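Pantothenate kinase (Coxiella burnetii, PDB 3TQC) catalyses the ATP-dependent phosphorylation of (R)-pantothenate to (R)-4'-phosphopantothenate, the first step of coenzyme A biosynthesis. Local coordinates at residues L60-S63 with R64-F68. Residues are numbered along the deposited sequence; the frame is centred on the assembly and turned at random.
Sequences LPLS and RLLSF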
loop_
_atom_site.group_PDB
_atom_site.type_symbol
_atom_site.label_atom_id
_atom_site.label_comp_id
_atom_site.label_asym_id
_atom_site.label_seq_id
_atom_site.Cartn_x
_atom_site.Cartn_y
_atom_site.Cartn_z
ATOM N N LEU B 60 -16.619 19.079 -4.923
ATOM C CA LEU B 60 -16.783 18.955 -6.356
ATOM C C LEU B 60 -15.422 18.829 -7.056
ATOM O O LEU B 60 -15.193 17.860 -7.761
ATOM C CB LEU B 60 -17.615 20.096 -6.921
ATOM C CG LEU B 60 -17.832 20.049 -8.438
ATOM C CD1 LEU B 60 -18.286 18.660 -8.875
ATOM C CD2 LEU B 60 -18.841 21.109 -8.861
ATOM N N PRO B 61 -14.505 19.787 -6.844
ATOM C CA PRO B 61 -13.194 19.590 -7.485
ATOM C C PRO B 61 -12.428 18.369 -6.953
ATOM O O PRO B 61 -11.669 17.746 -7.702
ATOM C CB PRO B 61 -12.432 20.891 -7.190
ATOM C CG PRO B 61 -13.245 21.629 -6.176
ATOM C CD PRO B 61 -14.655 21.133 -6.271
ATOM N N LEU B 62 -12.622 18.035 -5.676
ATOM C CA LEU B 62 -12.027 16.827 -5.131
ATOM C C LEU B 62 -12.539 15.643 -5.929
ATOM O O LEU B 62 -11.760 14.790 -6.327
ATOM C CB LEU B 62 -12.329 16.662 -3.636
ATOM C CG LEU B 62 -11.878 15.341 -3.007
ATOM C CD1 LEU B 62 -10.430 15.030 -3.365
ATOM C CD2 LEU B 62 -12.078 15.320 -1.477
ATOM N N SER B 63 -13.842 15.608 -6.189
ATOM C CA SER B 63 -14.399 14.507 -6.957
ATOM C C SER B 63 -13.824 14.465 -8.369
ATOM O O SER B 63 -13.541 13.382 -8.878
ATOM C CB SER B 63 -15.927 14.538 -6.983
ATOM O OG SER B 63 -16.417 15.546 -7.848
ATOM N N ARG B 64 -13.627 15.625 -8.989
ATOM C CA ARG B 64 -13.004 15.669 -10.310
ATOM C C ARG B 64 -11.566 15.148 -10.268
ATOM O O ARG B 64 -11.155 14.423 -11.163
ATOM C CB ARG B 64 -13.039 17.082 -10.896
ATOM C CG ARG B 64 -12.391 17.231 -12.294
ATOM C CD ARG B 64 -13.209 16.551 -13.360
ATOM N NE ARG B 64 -12.536 16.461 -14.656
ATOM C CZ ARG B 64 -11.748 15.463 -15.056
ATOM N NH1 ARG B 64 -11.453 14.442 -14.262
ATOM N NH2 ARG B 64 -11.233 15.498 -16.268
ATOM N N LEU B 65 -10.806 15.509 -9.235
ATOM C CA LEU B 65 -9.434 15.016 -9.100
ATOM C C LEU B 65 -9.480 13.502 -9.040
ATOM O O LEU B 65 -8.808 12.827 -9.790
ATOM C CB LEU B 65 -8.745 15.585 -7.854
ATOM C CG LEU B 65 -7.348 15.010 -7.526
ATOM C CD1 LEU B 65 -6.318 15.477 -8.527
ATOM C CD2 LEU B 65 -6.906 15.365 -6.127
ATOM N N LEU B 66 -10.326 12.974 -8.171
ATOM C CA LEU B 66 -10.480 11.535 -8.045
ATOM C C LEU B 66 -10.929 10.887 -9.346
ATOM O O LEU B 66 -10.501 9.788 -9.664
ATOM C CB LEU B 66 -11.474 11.211 -6.939
ATOM C CG LEU B 66 -11.003 11.629 -5.561
ATOM C CD1 LEU B 66 -12.074 11.352 -4.522
ATOM C CD2 LEU B 66 -9.717 10.853 -5.282
ATOM N N SER B 67 -11.795 11.560 -10.094
ATOM C CA SER B 67 -12.230 11.027 -11.370
ATOM C C SER B 67 -11.013 10.763 -12.250
ATOM O O SER B 67 -10.966 9.752 -12.914
ATOM C CB SER B 67 -13.235 11.953 -12.072
ATOM O OG SER B 67 -13.776 11.349 -13.236
ATOM N N PHE B 68 -10.019 11.650 -12.228
ATOM C CA PHE B 68 -8.803 11.426 -13.034
ATOM C C PHE B 68 -8.191 10.072 -12.709
ATOM O O PHE B 68 -7.789 9.330 -13.612
ATOM C CB PHE B 68 -7.735 12.495 -12.816
ATOM C CG PHE B 68 -7.990 13.781 -13.537
ATOM C CD1 PHE B 68 -7.791 13.872 -14.888
ATOM C CD2 PHE B 68 -8.406 14.909 -12.842
ATOM C CE1 PHE B 68 -8.031 15.068 -15.555
ATOM C CE2 PHE B 68 -8.631 16.090 -13.487
ATOM C CZ PHE B 68 -8.448 16.174 -14.847
#
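With chi1 of 173° Leu-62 swings CG opposite its own backbone N, whereas Leu-66, one turn on, sets CG beside the N at -65°, and the two side chains cross at a slant, CD1 of Leu-62 lying 4.1 Å from CG of Leu-66. The same methyl makes a looser approach to CD2 of Leu-65. CG of Leu-66 also rests 3.3 Å from the carbonyl O of Leu-62, an O that also accepts the Leu-66 N-H in a nearly straight bond, N to O 3.0 Å.

On another side of the turn, the hydroxyl of Ser-63 folds back along the helix and donates to the carbonyl O of Leu-60, with OG 2.6 Å from that O and in the carbonyl plane, on a lone pair. Leu-60 O also accepts from Arg-64 N at 3.0 Å, so two donors grip one oxygen. This doubled acceptor sits just before Pro-61, whose ring nitrogen has no hydrogen to give to the preceding turn and where the helix is kinked. Beyond the kink the i to i+4 pattern runs on, Leu-65 N bonding to Pro-61 O and Ser-67 N to Ser-63 O.

Arg-64 bends at chi2 (70°) and lays its guanidinium over the ring of Phe-68, NH1 standing 3.2 Å above the ring plane and over its centre, a cation-pi arrangement within a single helical turn.

All this belongs to the long helix 52-84. Leu-62 and Leu-65 pack on strand 303-307 of the central sheet and on Trp-24, Leu-66 and Ser-63 lean on helix 105-116, which follows the P-loop, and Phe-68 meets Phe-83 of the second subunit, placing this turn between the nucleotide-binding core and the dimer interface.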